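Local coordinates for protein MIP07328p (Drosophila melanogaster, PDB 6FKK) that acts as a semaphorin, a cell-cell signalling protein that probably binds a semaphorin receptor and serves as a chemorepellent axon guidance cue, at residues 152-158 / 196-202; 81-87 / 145-151. The contacts are given in a common frame with arbitrary orientation. Numbering follows the deposited sequence.

Contact 1 of 2, residues 152-158 / 196-202. With NAG (2-acetamido-2-deoxy-beta-D-glucopyranose), chain E.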
loop_
_atom_site.group_PDB
_atom_site.type_symbol
_atom_site.label_atom_id
_atom_site.label_comp_id
_atom_site.label_asym_id
_atom_site.label_seq_id
_atom_site.Cartn_x
_atom_site.Cartn_y
_atom_site.Cartn_z
ATOM N N ASN A 152 7.195 9.002 3.520
ATOM C CA ASN A 152 7.936 7.974 4.238
ATOM C C ASN A 152 7.158 7.390 5.411
ATOM O O ASN A 152 7.622 6.418 6.016
ATOM C CB ASN A 152 9.268 8.541 4.755
ATOM C CG ASN A 152 9.068 9.646 5.779
ATOM O OD1 ASN A 152 8.021 10.293 5.796
ATOM N ND2 ASN A 152 10.059 9.870 6.643
ATOM N N SER A 153 5.993 7.951 5.742
ATOM C CA SER A 153 5.271 7.606 6.958
ATOM C C SER A 153 3.805 7.333 6.649
ATOM O O SER A 153 3.255 7.840 5.667
ATOM C CB SER A 153 5.385 8.728 8.002
ATOM O OG SER A 153 4.859 9.946 7.506
ATOM N N THR A 154 3.173 6.531 7.508
ATOM C CA THR A 154 1.789 6.114 7.325
ATOM C C THR A 154 1.090 6.088 8.681
ATOM O O THR A 154 1.699 6.348 9.724
ATOM C CB THR A 154 1.709 4.743 6.641
ATOM O OG1 THR A 154 0.354 4.474 6.262
ATOM C CG2 THR A 154 2.193 3.650 7.586
ATOM N N TYR A 155 -0.202 5.766 8.665
ATOM C CA TYR A 155 -0.991 5.725 9.889
ATOM C C TYR A 155 -2.200 4.830 9.664
ATOM O O TYR A 155 -2.470 4.379 8.549
ATOM C CB TYR A 155 -1.432 7.128 10.320
ATOM C CG TYR A 155 -2.503 7.730 9.435
ATOM C CD1 TYR A 155 -2.174 8.365 8.246
ATOM C CD2 TYR A 155 -3.845 7.662 9.790
ATOM C CE1 TYR A 155 -3.150 8.914 7.434
ATOM C CE2 TYR A 155 -4.828 8.209 8.985
ATOM C CZ TYR A 155 -4.475 8.834 7.809
ATOM O OH TYR A 155 -5.451 9.379 7.003
ATOM N N ALA A 156 -2.939 4.592 10.748
ATOM C CA ALA A 156 -4.158 3.796 10.691
ATOM C C ALA A 156 -4.983 4.077 11.938
ATOM O O ALA A 156 -4.468 3.977 13.056
ATOM C CB ALA A 156 -3.842 2.301 10.583
ATOM N N PHE A 157 -6.253 4.428 11.743
ATOM C CA PHE A 157 -7.171 4.725 12.839
ATOM C C PHE A 157 -8.000 3.477 13.120
ATOM O O PHE A 157 -8.891 3.127 12.340
ATOM C CB PHE A 157 -8.060 5.917 12.489
ATOM C CG PHE A 157 -8.786 6.503 13.668
ATOM C CD1 PHE A 157 -8.160 7.417 14.498
ATOM C CD2 PHE A 157 -10.098 6.148 13.939
ATOM C CE1 PHE A 157 -8.825 7.962 15.581
ATOM C CE2 PHE A 157 -10.769 6.691 15.019
ATOM C CZ PHE A 157 -10.132 7.598 15.841
ATOM N N ALA A 158 -7.711 2.812 14.239
ATOM C CA ALA A 158 -8.332 1.538 14.579
ATOM C C ALA A 158 -8.930 1.603 15.976
ATOM O O ALA A 158 -8.233 1.943 16.938
ATOM C CB ALA A 158 -7.316 0.394 14.494
ATOM N N ASP A 196 11.382 3.256 6.137
ATOM C CA ASP A 196 10.489 4.044 5.294
ATOM C C ASP A 196 9.174 3.282 5.205
ATOM O O ASP A 196 9.112 2.217 4.581
ATOM C CB ASP A 196 11.087 4.282 3.906
ATOM C CG ASP A 196 12.322 5.166 3.940
ATOM O OD1 ASP A 196 12.729 5.595 5.040
ATOM O OD2 ASP A 196 12.889 5.432 2.859
ATOM N N PHE A 197 8.133 3.815 5.838
ATOM C CA PHE A 197 6.860 3.116 5.924
ATOM C C PHE A 197 6.043 3.310 4.653
ATOM O O PHE A 197 6.079 4.369 4.019
ATOM C CB PHE A 197 6.068 3.598 7.138
ATOM C CG PHE A 197 6.773 3.378 8.446
ATOM C CD1 PHE A 197 6.633 2.182 9.130
ATOM C CD2 PHE A 197 7.580 4.365 8.989
ATOM C CE1 PHE A 197 7.282 1.974 10.332
ATOM C CE2 PHE A 197 8.232 4.163 10.191
ATOM C CZ PHE A 197 8.083 2.966 10.864
ATOM N N VAL A 198 5.299 2.268 4.284
ATOM C CA VAL A 198 4.491 2.280 3.069
ATOM C C VAL A 198 3.018 2.007 3.329
ATOM O O VAL A 198 2.209 2.155 2.400
ATOM C CB VAL A 198 5.029 1.282 2.020
ATOM C CG1 VAL A 198 6.518 1.497 1.777
ATOM C CG2 VAL A 198 4.745 -0.148 2.450
ATOM N N GLY A 199 2.633 1.609 4.539
ATOM C CA GLY A 199 1.230 1.361 4.813
ATOM C C GLY A 199 0.937 0.739 6.161
ATOM O O GLY A 199 1.827 0.185 6.813
ATOM N N ALA A 200 -0.322 0.824 6.588
ATOM C CA ALA A 200 -0.764 0.258 7.853
ATOM C C ALA A 200 -2.179 -0.274 7.685
ATOM O O ALA A 200 -3.055 0.442 7.194
ATOM C CB ALA A 200 -0.712 1.297 8.979
ATOM N N ILE A 201 -2.397 -1.526 8.083
ATOM C CA ILE A 201 -3.690 -2.186 7.935
ATOM C C ILE A 201 -4.118 -2.744 9.284
ATOM O O ILE A 201 -3.319 -3.381 9.980
ATOM C CB ILE A 201 -3.648 -3.315 6.889
ATOM C CG1 ILE A 201 -2.986 -2.846 5.590
ATOM C CG2 ILE A 201 -5.054 -3.808 6.613
ATOM C CD1 ILE A 201 -3.833 -1.896 4.776
ATOM N N GLU A 202 -5.379 -2.516 9.644
ATOM C CA GLU A 202 -5.978 -3.120 10.825
ATOM C C GLU A 202 -6.560 -4.481 10.464
ATOM O O GLU A 202 -7.186 -4.637 9.411
ATOM C CB GLU A 202 -7.072 -2.211 11.393
ATOM C CG GLU A 202 -7.840 -2.797 12.569
ATOM C CD GLU A 202 -9.144 -2.066 12.837
ATOM O OE1 GLU A 202 -9.479 -1.141 12.066
ATOM O OE2 GLU A 202 -9.836 -2.418 13.816
HETATM C C1 NAG E . 11.328 9.193 6.726
HETATM C C2 NAG E . 12.421 10.268 6.565
HETATM C C3 NAG E . 13.805 9.714 6.911
HETATM C C4 NAG E . 13.791 9.020 8.265
HETATM C C5 NAG E . 12.708 7.952 8.271
HETATM C C6 NAG E . 12.596 7.230 9.594
HETATM C C7 NAG E . 12.715 10.142 4.113
HETATM C C8 NAG E . 12.648 10.910 2.828
HETATM N N2 NAG E . 12.413 10.832 5.222
HETATM O O3 NAG E . 14.743 10.784 6.927
HETATM O O4 NAG E . 15.054 8.416 8.518
HETATM O O5 NAG E . 11.438 8.570 8.020
HETATM O O6 NAG E . 13.869 7.051 10.198
HETATM O O7 NAG E . 13.025 8.953 4.141
#
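Two strands run side by side at only 11° to one another, their axes approaching to 5.5 Å, yet the one backbone hydrogen bond across the segments, Phe197 N to Asn152 O at 2.7 Å, involves the loop just ahead of strand 154-158. Beyond it the segments diverge, the CA-CA spacing growing from 4.8 Å at Asn152-Asp196 to 6.4 Å at Ala158-Glu202, and side chains take over from the backbone. Thr154 sets CG2 3.5 Å from Gly199 C and 3.9 Å from Phe197 CB, the CB atoms of Ala156 and Ala200 meet at 3.7 Å, and Ala158 CB rests 3.5 Å from Glu202 CD; the carboxylate of Glu202 forms a salt bridge with Lys234. Such sparse bonding illustrates the beta-propeller principle: 154-158 and 196-202 open successive blades, each hydrogen-bonded to the antiparallel strand that follows it, 161-165 and 206-214, so mid-interface Thr154, Ala156 and Ala200 simply pack. A classic beta bulge, in which Val198 and Gly199 both face Phe210, resets the alternation of 196-202, so that Phe197 and Ala200, three residues apart, both point their CB atoms at the neighbouring strand. At the N-terminal end of the two segments, Asn152 is N-glycosylated through ND2, bonded to NAG C1 at 1.4 Å. The sugar lies beside the start of 196-202, its O7 3.5 Å from Asp196 OD1, and is also hydrogen-bonded to Gly172 O.

Contact 2 of 2, residues 81-87 / 145-151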
loop_
_atom_site.group_PDB
_atom_site.type_symbol
_atom_site.label_atom_id
_atom_site.label_comp_id
_atom_site.label_asym_id
_atom_site.label_seq_id
_atom_site.Cartn_x
_atom_site.Cartn_y
_atom_site.Cartn_z
ATOM N N ASP A 81 9.213 23.612 1.897
ATOM C CA ASP A 81 9.059 22.794 3.092
ATOM C C ASP A 81 8.264 23.510 4.177
ATOM O O ASP A 81 7.530 22.861 4.931
ATOM C CB ASP A 81 10.431 22.389 3.629
ATOM C CG ASP A 81 10.979 21.146 2.955
ATOM O OD1 ASP A 81 10.178 20.279 2.541
ATOM O OD2 ASP A 81 12.219 21.033 2.850
ATOM N N CYS A 82 8.382 24.837 4.262
ATOM C CA CYS A 82 7.729 25.613 5.317
ATOM C C CYS A 82 6.292 25.941 4.909
ATOM O O CYS A 82 5.913 27.087 4.662
ATOM C CB CYS A 82 8.531 26.868 5.632
ATOM S SG CYS A 82 10.183 26.530 6.287
ATOM N N HIS A 83 5.484 24.883 4.839
ATOM C CA HIS A 83 4.051 24.984 4.613
ATOM C C HIS A 83 3.359 23.965 5.511
ATOM O O HIS A 83 4.000 23.264 6.299
ATOM C CB HIS A 83 3.695 24.761 3.138
ATOM C CG HIS A 83 3.848 25.984 2.288
ATOM N ND1 HIS A 83 2.823 26.882 2.085
ATOM C CD2 HIS A 83 4.906 26.456 1.585
ATOM C CE1 HIS A 83 3.241 27.855 1.297
ATOM N NE2 HIS A 83 4.502 27.620 0.979
ATOM N N ASN A 84 2.040 23.882 5.390
ATOM C CA ASN A 84 1.235 22.966 6.197
ATOM C C ASN A 84 0.624 21.924 5.263
ATOM O O ASN A 84 -0.474 22.103 4.736
ATOM C CB ASN A 84 0.161 23.717 6.977
ATOM C CG ASN A 84 -0.604 22.814 7.923
ATOM O OD1 ASN A 84 -0.094 21.784 8.365
ATOM N ND2 ASN A 84 -1.836 23.194 8.238
ATOM N N TYR A 85 1.349 20.825 5.065
ATOM C CA TYR A 85 0.869 19.715 4.252
ATOM C C TYR A 85 0.022 18.804 5.131
ATOM O O TYR A 85 0.536 18.175 6.061
ATOM C CB TYR A 85 2.038 18.953 3.633
ATOM C CG TYR A 85 2.880 19.780 2.688
ATOM C CD1 TYR A 85 3.942 20.543 3.157
ATOM C CD2 TYR A 85 2.613 19.798 1.325
ATOM C CE1 TYR A 85 4.712 21.302 2.296
ATOM C CE2 TYR A 85 3.380 20.552 0.456
ATOM C CZ TYR A 85 4.426 21.303 0.947
ATOM O OH TYR A 85 5.187 22.056 0.081
ATOM N N LEU A 86 -1.274 18.735 4.843
ATOM C CA LEU A 86 -2.163 17.877 5.616
ATOM C C LEU A 86 -1.937 16.421 5.231
ATOM O O LEU A 86 -1.902 16.080 4.044
ATOM C CB LEU A 86 -3.624 18.273 5.391
ATOM C CG LEU A 86 -4.112 19.505 6.160
ATOM C CD1 LEU A 86 -3.662 20.800 5.499
ATOM C CD2 LEU A 86 -5.625 19.475 6.312
ATOM N N ARG A 87 -1.778 15.563 6.238
ATOM C CA ARG A 87 -1.374 14.184 5.999
ATOM C C ARG A 87 -2.141 13.147 6.807
ATOM O O ARG A 87 -1.913 11.951 6.599
ATOM C CB ARG A 87 0.129 14.020 6.285
ATOM C CG ARG A 87 1.039 14.631 5.233
ATOM C CD ARG A 87 0.973 13.840 3.938
ATOM N NE ARG A 87 1.874 14.369 2.918
ATOM C CZ ARG A 87 1.505 15.215 1.964
ATOM N NH1 ARG A 87 0.249 15.635 1.895
ATOM N NH2 ARG A 87 2.393 15.640 1.076
ATOM N N CYS A 145 2.191 12.719 13.546
ATOM C CA CYS A 145 2.151 13.298 12.217
ATOM C C CYS A 145 3.577 13.590 11.769
ATOM O O CYS A 145 4.419 13.966 12.598
ATOM C CB CYS A 145 1.321 14.590 12.201
ATOM S SG CYS A 145 0.886 15.195 10.558
ATOM N N PRO A 146 3.884 13.418 10.484
ATOM C CA PRO A 146 5.245 13.691 10.014
ATOM C C PRO A 146 5.528 15.185 9.941
ATOM O O PRO A 146 4.628 16.027 9.977
ATOM C CB PRO A 146 5.277 13.051 8.623
ATOM C CG PRO A 146 3.858 13.056 8.182
ATOM C CD PRO A 146 3.052 12.815 9.430
ATOM N N TYR A 147 6.816 15.502 9.838
ATOM C CA TYR A 147 7.264 16.885 9.739
ATOM C C TYR A 147 7.363 17.368 8.300
ATOM O O TYR A 147 7.216 18.570 8.044
ATOM C CB TYR A 147 8.630 17.050 10.410
ATOM C CG TYR A 147 8.621 16.940 11.917
ATOM C CD1 TYR A 147 8.405 15.721 12.546
ATOM C CD2 TYR A 147 8.857 18.054 12.713
ATOM C CE1 TYR A 147 8.406 15.620 13.922
ATOM C CE2 TYR A 147 8.863 17.962 14.090
ATOM C CZ TYR A 147 8.635 16.743 14.689
ATOM O OH TYR A 147 8.638 16.644 16.061
ATOM N N SER A 148 7.608 16.461 7.360
ATOM C CA SER A 148 7.863 16.784 5.968
ATOM C C SER A 148 6.818 16.135 5.068
ATOM O O SER A 148 6.260 15.090 5.415
ATOM C CB SER A 148 9.264 16.308 5.557
ATOM O OG SER A 148 9.497 16.496 4.173
ATOM N N PRO A 149 6.525 16.732 3.908
ATOM C CA PRO A 149 5.611 16.085 2.955
ATOM C C PRO A 149 6.142 14.786 2.370
ATOM O O PRO A 149 5.422 14.144 1.596
ATOM C CB PRO A 149 5.441 17.147 1.856
ATOM C CG PRO A 149 6.640 18.028 1.986
ATOM C CD PRO A 149 6.930 18.073 3.455
ATOM N N ALA A 150 7.367 14.385 2.707
ATOM C CA ALA A 150 7.924 13.139 2.201
ATOM C C ALA A 150 7.030 11.962 2.574
ATOM O O ALA A 150 6.619 11.819 3.728
ATOM C CB ALA A 150 9.335 12.933 2.751
ATOM N N HIS A 151 6.725 11.122 1.581
ATOM C CA HIS A 151 5.837 9.974 1.770
ATOM C C HIS A 151 6.611 8.782 2.342
ATOM O O HIS A 151 6.687 7.702 1.756
ATOM C CB HIS A 151 5.155 9.615 0.456
ATOM C CG HIS A 151 4.457 10.766 -0.203
ATOM N ND1 HIS A 151 3.234 11.239 0.223
ATOM C CD2 HIS A 151 4.809 11.533 -1.263
ATOM C CE1 HIS A 151 2.866 12.252 -0.542
ATOM N NE2 HIS A 151 3.802 12.450 -1.451
#
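Apolar packing in this contact, between a turn leading into a strand and an irregular loop, centres on Pro149 and Tyr85. Pro149 CB sits over one face of the Tyr85 ring, 3.8 Å from the ring centroid and 14° off its normal, a well-formed CH-pi interaction. Further along, the aliphatic base of Arg87 lies against the start of the loop, with CB 4.3 Å from Pro146 CG and 4.5 Å from Cys145 SG. His151 adds CE1 over one face of the guanidinium, 3.8 Å from Arg87 NH2, and Asp81 OD1 comes within 4.0 Å of Pro149 CD, a van der Waals approach. The hydrogen bonds belong to Arg87: NH2 makes a weak one to Pro149 O at 3.4 Å and another to Tyr27 O, while NH1 turns back to Leu86 O at 3.1 Å. The arrangement joins the entrance of propeller strand 86-91 to the loop that carries the chain from strand 135-140 to the next blade. Here proline is the versatile partner, offering its ring to an aromatic and its carbonyl to a cation; across these segments the loop is met by side chains, with one weak hydrogen bond from Arg87, whose buried charge is shared among several backbone oxygens.

Along the chain the segments come in the order 81-87, 145-151, 152-158, 196-202, so contact 2 closes just before contact 1 opens, His151 being followed directly by Asn152. Their centres lie 15 Å apart within the Sema domain, a seven-bladed beta-propeller in this family, and they meet where Ser153 OG touches Pro146 CB at 3.3 Å and Tyr155 CE1 touches Arg87 O at 3.4 Å. Contact 2 joins the blade of strands 86-91 to 135-140 to the linker entering the blade of strands 154-158 to 175-178, and contact 1 joins that blade to the one opening with 196-203. Together they connect three consecutive blades of the propeller.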